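Local coordinates for protein F420-dependent methylenetetrahydromethanopterin dehydrogenase (Methanopyrus kandleri, PDB 1QV9) that catalyses the reversible reduction of methenyl-tetrahydromethanopterin to methylene-tetrahydromethanopterin with reduced coenzyme F420, a step of methanogenesis from carbon dioxide, at residues L24-D29 with T264-D269; L114-V119 with L178-I183. All coordinates share one frame; numbering follows the deposited sequence.

Contact 2 lies in the parallel sheet of the alpha/beta domain, at the edge where 180-183 is the outermost strand within this chain; contact 1 joins the loop before strand 33-39 to the tail after helix 227-257. Their centres are about 23 Å apart and their nearest atoms about 9 Å apart. Contact 2 is nested inside the loop that contact 1 closes: 24-29 comes first, then 114-119 and 178-183, and finally 264-269. Helix 153-169 touches both, through Leu24 and His266 on one hand and Ile117, Leu178 and Ile183 on the other. Contact 2 thus builds the edge of the sheet inside one subunit, while contact 1 fixes the C-terminal tail where the second subunit packs.

Contact 1 of 2, residues L24-D29 with T264-D269; sequences LDERAD and TPHAPD
A type I beta turn, Asp25 to Ala28, carries the side chains that hold the C-terminal tail. Glu26 does the central work. Its CG takes the crowded position between the backbone N and the carbonyl carbon (chi1 68°), the chain bends again at chi2, and the carboxylate faces His266 with both oxygens engaged. Glu26 OE1 takes the backbone N-H of His266 at 2.8 Å, while Glu26 OE2 accepts from His266 ND1 at 2.6 Å. Both bonds are nearly straight and both use syn lone pairs; OE2 lies in the plane of the imidazole, although the carboxylate is turned 45° from the ring. The Leu24 carbonyl oxygen stands over one ring face, 3.4 Å from His266 CE1. At the far side of the ring NE2 bonds Asp162, and the two carboxylates would be expected to favour a protonated imidazole.

The Arg27 guanidinium bridges Glu26 and Asp29. Arg27 NH2 makes a salt bridge to Glu26 OE1 at 2.7 Å, from above the carboxylate plane, giving that oxygen a second donor, and Arg27 NE forms another with a syn lone pair of Asp29 OD2 at 3.0 Å. Arg27 NH1 reaches His266 O at 2.6 Å, a weak, bent bond. Arg129 of the second subunit bonds that same carbonyl and pairs with Asp29, and Lys43 of that subunit pairs with Asp25, which places the contact against a subunit interface. The arrangement joins a salt-bridge network of Glu26, Arg27 and Asp29 to a His-carboxylate hydrogen bond.

Contact 2 of 2, residues L114-V119 with L178-I183; sequences LGYILV and LPKLVI
Tyr116 leaves strand 115-119 with CG in the crowded position between its backbone N and carbonyl carbon (chi1 53°), which swings the ring across toward Lys180. From CB outward, Tyr116 CD2 lies 3.8 Å from Leu181 O, at the ring edge. CE2 is the ring atom nearest Lys180 CA, which stands over the face in a CH-pi contact, 3.9 Å from the Tyr116 ring centroid. CE1 and CZ meet CG and CB of the lysine, whose chain crosses the ring obliquely. At the tip, Tyr116 OH touches Lys180 CB at 3.6 Å and hydrogen-bonds Glu110 of helix 106-111. An alanine at Tyr116 would remove the ring and hydroxyl, and would probably cost the strand pair its CH-pi packing on Lys180 and weaken the tie to helix 106-111.

The two strands are parallel neighbours in the six-stranded sheet of the alpha/beta domain, linked by a crossover that includes helices 134-150 and 153-169; strand 94-99 bonds 115-119 from its other side. Tyr116 N donates to Pro179 O at 2.7 Å, from above the carbonyl plane, and Tyr116 O receives Leu181 N. Leu118 repeats the pattern: its N bonds Leu181 O in the carbonyl plane, and its O takes Ile183 N nearly along the C=O axis. Gly115 packs its CA on Leu178 CB, where a beta carbon would clash. On the face carrying Ile117, Leu181, Val119 and Ile183, Ile117 CG2 meets Ile183 CD1 at 3.7 Å, the two side chains running alongside each other. Helix 153-169 covers them, with Ala160 and Phe161 against Ile117 and Val156 against Ile183.

Contact 1 of 2, residues L24-D29 with T264-D269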
ATOM      1  N   LEU A  24      13.623  -7.938  28.500  1.00 17.93           N
ATOM      2  CA  LEU A  24      14.268  -9.017  29.270  1.00 16.26           C
ATOM      3  C   LEU A  24      13.279 -10.017  29.931  1.00 19.93           C
ATOM      4  O   LEU A  24      13.687 -11.067  30.431  1.00 22.21           O
ATOM      5  CB  LEU A  24      15.185  -8.392  30.324  1.00 19.33           C
ATOM      6  CG  LEU A  24      16.125  -7.321  29.754  1.00 22.00           C
ATOM      7  CD1 LEU A  24      17.015  -6.726  30.842  1.00 20.63           C
ATOM      8  CD2 LEU A  24      16.967  -7.961  28.626  1.00 22.70           C
ATOM      9  N   ASP A  25      11.980  -9.735  29.925  1.00 17.63           N
ATOM     10  CA  ASP A  25      11.032 -10.680  30.575  1.00 20.35           C
ATOM     11  C   ASP A  25       9.690 -10.407  29.895  1.00 21.50           C
ATOM     12  O   ASP A  25       8.707  -9.950  30.531  1.00 21.31           O
ATOM     13  CB  ASP A  25      11.000 -10.341  32.062  1.00 19.75           C
ATOM     14  CG  ASP A  25      10.179 -11.300  32.876  1.00 24.63           C
ATOM     15  OD1 ASP A  25       9.898 -12.431  32.387  1.00 22.57           O
ATOM     16  OD2 ASP A  25       9.850 -10.904  34.025  1.00 23.63           O
ATOM     17  N   GLU A  26       9.652 -10.731  28.600  1.00 17.90           N
ATOM     18  CA  GLU A  26       8.524 -10.379  27.777  1.00 17.18           C
ATOM     19  C   GLU A  26       7.155 -10.865  28.180  1.00 21.42           C
ATOM     20  O   GLU A  26       6.152 -10.241  27.824  1.00 23.42           O
ATOM     21  CB  GLU A  26       8.808 -10.740  26.314  1.00 18.31           C
ATOM     22  CG  GLU A  26       8.886 -12.257  26.024  1.00 20.10           C
ATOM     23  CD  GLU A  26      10.241 -12.888  26.343  1.00 20.29           C
ATOM     24  OE1 GLU A  26      10.424 -14.062  25.951  1.00 19.96           O
ATOM     25  OE2 GLU A  26      11.116 -12.244  26.951  1.00 20.08           O
ATOM     26  N   ARG A  27       7.095 -11.965  28.916  1.00 21.56           N
ATOM     27  CA  ARG A  27       5.800 -12.493  29.362  1.00 23.81           C
ATOM     28  C   ARG A  27       5.717 -12.497  30.899  1.00 23.48           C
ATOM     29  O   ARG A  27       4.792 -13.090  31.460  1.00 24.21           O
ATOM     30  CB  ARG A  27       5.585 -13.923  28.813  1.00 23.12           C
ATOM     31  CG  ARG A  27       5.364 -14.012  27.280  1.00 24.73           C
ATOM     32  CD  ARG A  27       5.393 -15.476  26.806  1.00 25.44           C
ATOM     33  NE  ARG A  27       6.506 -16.101  27.508  1.00 25.95           N
ATOM     34  CZ  ARG A  27       7.772 -16.028  27.123  1.00 28.83           C
ATOM     35  NH1 ARG A  27       8.704 -16.585  27.882  1.00 27.57           N
ATOM     36  NH2 ARG A  27       8.107 -15.476  25.955  1.00 26.10           N
ATOM     37  N   ALA A  28       6.682 -11.855  31.564  1.00 20.79           N
ATOM     38  CA  ALA A  28       6.727 -11.750  33.021  1.00 24.40           C
ATOM     39  C   ALA A  28       6.795 -13.101  33.727  1.00 27.87           C
ATOM     40  O   ALA A  28       6.475 -13.188  34.910  1.00 30.47           O
ATOM     41  CB  ALA A  28       5.510 -10.964  33.543  1.00 27.08           C
ATOM     42  N   ASP A  29       7.223 -14.133  33.014  1.00 25.11           N
ATOM     43  CA  ASP A  29       7.321 -15.458  33.614  1.00 29.34           C
ATOM     44  C   ASP A  29       8.742 -15.903  33.918  1.00 28.96           C
ATOM     45  O   ASP A  29       8.975 -17.073  34.214  1.00 29.95           O
ATOM     46  CB  ASP A  29       6.601 -16.514  32.746  1.00 30.59           C
ATOM     47  CG  ASP A  29       7.030 -16.479  31.296  1.00 33.78           C
ATOM     48  OD1 ASP A  29       8.157 -16.025  31.036  1.00 30.89           O
ATOM     49  OD2 ASP A  29       6.242 -16.910  30.414  1.00 36.67           O
ATOM     50  N   THR A 264      13.280 -15.326  19.683  1.00 16.03           N
ATOM     51  CA  THR A 264      14.211 -15.720  20.742  1.00 15.77           C
ATOM     52  C   THR A 264      13.610 -15.420  22.106  1.00 15.76           C
ATOM     53  O   THR A 264      14.039 -14.506  22.812  1.00 17.51           O
ATOM     54  CB  THR A 264      15.605 -15.013  20.599  1.00 18.38           C
ATOM     55  OG1 THR A 264      15.453 -13.568  20.593  1.00 19.85           O
ATOM     56  CG2 THR A 264      16.289 -15.466  19.329  1.00 17.46           C
ATOM     57  N   PRO A 265      12.581 -16.199  22.499  1.00 16.48           N
ATOM     58  CA  PRO A 265      11.906 -16.022  23.784  1.00 16.00           C
ATOM     59  C   PRO A 265      12.692 -16.591  24.944  1.00 21.43           C
ATOM     60  O   PRO A 265      13.560 -17.457  24.757  1.00 20.22           O
ATOM     61  CB  PRO A 265      10.597 -16.778  23.602  1.00 17.80           C
ATOM     62  CG  PRO A 265      11.069 -17.967  22.754  1.00 17.83           C
ATOM     63  CD  PRO A 265      11.998 -17.323  21.736  1.00 18.26           C
ATOM     64  N   HIS A 266      12.401 -16.077  26.132  1.00 19.82           N
ATOM     65  CA  HIS A 266      13.021 -16.580  27.357  1.00 21.14           C
ATOM     66  C   HIS A 266      12.227 -17.753  27.931  1.00 22.66           C
ATOM     67  O   HIS A 266      11.005 -17.751  27.902  1.00 24.21           O
ATOM     68  CB  HIS A 266      13.055 -15.478  28.426  1.00 19.45           C
ATOM     69  CG  HIS A 266      13.975 -14.355  28.096  1.00 18.68           C
ATOM     70  ND1 HIS A 266      13.518 -13.171  27.554  1.00 19.45           N
ATOM     71  CD2 HIS A 266      15.315 -14.230  28.209  1.00 18.81           C
ATOM     72  CE1 HIS A 266      14.542 -12.360  27.352  1.00 17.01           C
ATOM     73  NE2 HIS A 266      15.646 -12.977  27.742  1.00 22.47           N
ATOM     74  N   ALA A 267      12.945 -18.759  28.437  1.00 22.65           N
ATOM     75  CA  ALA A 267      12.306 -19.888  29.131  1.00 26.33           C
ATOM     76  C   ALA A 267      12.114 -19.358  30.568  1.00 23.93           C
ATOM     77  O   ALA A 267      12.656 -18.316  30.930  1.00 24.50           O
ATOM     78  CB  ALA A 267      13.245 -21.103  29.153  1.00 26.52           C
ATOM     79  N   PRO A 268      11.344 -20.072  31.409  1.00 26.91           N
ATOM     80  CA  PRO A 268      11.114 -19.633  32.792  1.00 29.71           C
ATOM     81  C   PRO A 268      12.387 -19.504  33.622  1.00 27.63           C
ATOM     82  O   PRO A 268      12.458 -18.684  34.546  1.00 29.17           O
ATOM     83  CB  PRO A 268      10.175 -20.704  33.340  1.00 31.77           C
ATOM     84  CG  PRO A 268       9.382 -21.066  32.131  1.00 33.86           C
ATOM     85  CD  PRO A 268      10.444 -21.183  31.062  1.00 29.52           C
ATOM     86  N   ASP A 269      13.390 -20.321  33.295  1.00 27.23           N
ATOM     87  CA  ASP A 269      14.656 -20.291  34.000  1.00 29.32           C
ATOM     88  C   ASP A 269      15.610 -19.252  33.417  1.00 26.32           C
ATOM     89  O   ASP A 269      16.756 -19.125  33.834  1.00 24.99           O
ATOM     90  CB  ASP A 269      15.279 -21.709  34.021  1.00 32.77           C
ATOM     91  CG  ASP A 269      15.941 -22.107  32.703  1.00 39.26           C
ATOM     92  OD1 ASP A 269      15.732 -21.447  31.667  1.00 30.43           O
ATOM     93  OD2 ASP A 269      16.684 -23.116  32.701  1.00 36.77           O
TER

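Contact 2 of 2, residues L114-V119 with L178-I183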
ATOM      1  N   LEU A 114      32.028   2.928  33.343  1.00 18.15           N
ATOM      2  CA  LEU A 114      30.642   2.654  32.962  1.00 18.94           C
ATOM      3  C   LEU A 114      30.516   1.943  31.629  1.00 18.17           C
ATOM      4  O   LEU A 114      31.311   2.186  30.728  1.00 20.94           O
ATOM      5  CB  LEU A 114      29.881   3.982  32.846  1.00 17.42           C
ATOM      6  CG  LEU A 114      29.752   4.821  34.112  1.00 19.70           C
ATOM      7  CD1 LEU A 114      29.232   6.228  33.726  1.00 22.43           C
ATOM      8  CD2 LEU A 114      28.837   4.139  35.121  1.00 22.07           C
ATOM      9  N   GLY A 115      29.544   1.026  31.529  1.00 16.31           N
ATOM     10  CA  GLY A 115      29.261   0.404  30.252  1.00 16.47           C
ATOM     11  C   GLY A 115      28.308   1.337  29.490  1.00 18.37           C
ATOM     12  O   GLY A 115      27.764   2.322  30.051  1.00 16.56           O
ATOM     13  N   TYR A 116      28.136   1.075  28.201  1.00 16.59           N
ATOM     14  CA  TYR A 116      27.201   1.894  27.412  1.00 15.96           C
ATOM     15  C   TYR A 116      26.671   1.176  26.196  1.00 17.02           C
ATOM     16  O   TYR A 116      27.311   0.287  25.658  1.00 16.23           O
ATOM     17  CB  TYR A 116      27.824   3.231  26.932  1.00 16.34           C
ATOM     18  CG  TYR A 116      29.140   3.132  26.172  1.00 18.44           C
ATOM     19  CD1 TYR A 116      30.344   3.283  26.854  1.00 20.70           C
ATOM     20  CD2 TYR A 116      29.181   2.836  24.812  1.00 18.01           C
ATOM     21  CE1 TYR A 116      31.569   3.139  26.195  1.00 22.99           C
ATOM     22  CE2 TYR A 116      30.409   2.680  24.144  1.00 19.42           C
ATOM     23  CZ  TYR A 116      31.587   2.837  24.855  1.00 24.00           C
ATOM     24  OH  TYR A 116      32.803   2.693  24.213  1.00 26.00           O
ATOM     25  N   ILE A 117      25.454   1.548  25.792  1.00 16.06           N
ATOM     26  CA  ILE A 117      24.898   1.034  24.553  1.00 15.71           C
ATOM     27  C   ILE A 117      24.341   2.306  23.941  1.00 18.26           C
ATOM     28  O   ILE A 117      23.393   2.907  24.469  1.00 17.21           O
ATOM     29  CB  ILE A 117      23.757   0.012  24.736  1.00 17.76           C
ATOM     30  CG1 ILE A 117      24.303  -1.191  25.513  1.00 19.30           C
ATOM     31  CG2 ILE A 117      23.242  -0.433  23.346  1.00 17.67           C
ATOM     32  CD1 ILE A 117      23.251  -2.286  25.843  1.00 21.80           C
ATOM     33  N   LEU A 118      24.977   2.757  22.861  1.00 16.31           N
ATOM     34  CA  LEU A 118      24.543   3.974  22.186  1.00 14.30           C
ATOM     35  C   LEU A 118      23.831   3.571  20.899  1.00 18.11           C
ATOM     36  O   LEU A 118      24.414   2.930  20.043  1.00 17.63           O
ATOM     37  CB  LEU A 118      25.746   4.866  21.881  1.00 16.97           C
ATOM     38  CG  LEU A 118      26.479   5.296  23.163  1.00 17.52           C
ATOM     39  CD1 LEU A 118      27.642   6.198  22.783  1.00 19.28           C
ATOM     40  CD2 LEU A 118      25.509   6.076  24.089  1.00 19.05           C
ATOM     41  N   VAL A 119      22.555   3.930  20.769  1.00 15.64           N
ATOM     42  CA  VAL A 119      21.767   3.541  19.621  1.00 15.47           C
ATOM     43  C   VAL A 119      21.614   4.733  18.685  1.00 15.01           C
ATOM     44  O   VAL A 119      20.786   5.637  18.924  1.00 15.97           O
ATOM     45  CB  VAL A 119      20.385   3.020  20.119  1.00 15.89           C
ATOM     46  CG1 VAL A 119      19.552   2.495  18.956  1.00 15.82           C
ATOM     47  CG2 VAL A 119      20.632   1.893  21.122  1.00 16.64           C
ATOM     48  N   LEU A 178      31.189  -5.028  31.214  1.00 20.61           N
ATOM     49  CA  LEU A 178      30.137  -4.079  30.848  1.00 20.00           C
ATOM     50  C   LEU A 178      30.204  -3.785  29.367  1.00 22.49           C
ATOM     51  O   LEU A 178      31.284  -3.630  28.788  1.00 20.16           O
ATOM     52  CB  LEU A 178      30.257  -2.813  31.668  1.00 17.69           C
ATOM     53  CG  LEU A 178      30.098  -3.056  33.176  1.00 17.53           C
ATOM     54  CD1 LEU A 178      30.411  -1.761  33.882  1.00 20.86           C
ATOM     55  CD2 LEU A 178      28.691  -3.559  33.522  1.00 21.05           C
ATOM     56  N   PRO A 179      29.042  -3.692  28.715  1.00 19.56           N
ATOM     57  CA  PRO A 179      29.072  -3.427  27.277  1.00 18.23           C
ATOM     58  C   PRO A 179      29.629  -2.084  26.873  1.00 17.61           C
ATOM     59  O   PRO A 179      29.600  -1.141  27.647  1.00 19.75           O
ATOM     60  CB  PRO A 179      27.589  -3.577  26.860  1.00 22.43           C
ATOM     61  CG  PRO A 179      26.860  -3.170  28.104  1.00 23.99           C
ATOM     62  CD  PRO A 179      27.661  -3.860  29.212  1.00 20.41           C
ATOM     63  N   LYS A 180      30.188  -2.037  25.665  1.00 18.80           N
ATOM     64  CA  LYS A 180      30.694  -0.824  25.039  1.00 22.56           C
ATOM     65  C   LYS A 180      30.204  -1.011  23.597  1.00 22.04           C
ATOM     66  O   LYS A 180      30.940  -1.440  22.712  1.00 24.93           O
ATOM     67  CB  LYS A 180      32.223  -0.746  25.115  1.00 25.18           C
ATOM     68  CG  LYS A 180      32.700  -0.528  26.525  1.00 25.27           C
ATOM     69  CD  LYS A 180      34.185  -0.206  26.566  1.00 25.83           C
ATOM     70  CE  LYS A 180      35.020  -1.415  26.191  1.00 26.91           C
ATOM     71  NZ  LYS A 180      36.497  -1.127  26.377  1.00 33.94           N
ATOM     72  N   LEU A 181      28.925  -0.722  23.375  1.00 18.19           N
ATOM     73  CA  LEU A 181      28.318  -0.923  22.067  1.00 18.93           C
ATOM     74  C   LEU A 181      27.784   0.324  21.423  1.00 18.27           C
ATOM     75  O   LEU A 181      27.184   1.159  22.087  1.00 20.88           O
ATOM     76  CB  LEU A 181      27.147  -1.907  22.165  1.00 20.52           C
ATOM     77  CG  LEU A 181      27.416  -3.343  22.584  1.00 24.36           C
ATOM     78  CD1 LEU A 181      26.094  -4.081  22.681  1.00 25.89           C
ATOM     79  CD2 LEU A 181      28.344  -4.030  21.558  1.00 25.96           C
ATOM     80  N   VAL A 182      28.006   0.433  20.118  1.00 18.03           N
ATOM     81  CA  VAL A 182      27.479   1.551  19.346  1.00 16.99           C
ATOM     82  C   VAL A 182      26.751   0.875  18.195  1.00 18.59           C
ATOM     83  O   VAL A 182      27.354   0.195  17.343  1.00 19.28           O
ATOM     84  CB  VAL A 182      28.599   2.473  18.824  1.00 20.87           C
ATOM     85  CG1 VAL A 182      28.012   3.565  18.002  1.00 21.07           C
ATOM     86  CG2 VAL A 182      29.371   3.064  19.983  1.00 24.88           C
ATOM     87  N   ILE A 183      25.439   1.060  18.182  1.00 14.51           N
ATOM     88  CA  ILE A 183      24.590   0.418  17.196  1.00 16.61           C
ATOM     89  C   ILE A 183      24.134   1.343  16.092  1.00 17.95           C
ATOM     90  O   ILE A 183      23.714   2.491  16.330  1.00 16.77           O
ATOM     91  CB  ILE A 183      23.324  -0.173  17.898  1.00 17.86           C
ATOM     92  CG1 ILE A 183      23.764  -1.190  18.964  1.00 14.91           C
ATOM     93  CG2 ILE A 183      22.352  -0.801  16.862  1.00 16.63           C
ATOM     94  CD1 ILE A 183      22.628  -1.646  19.899  1.00 19.49           C
TER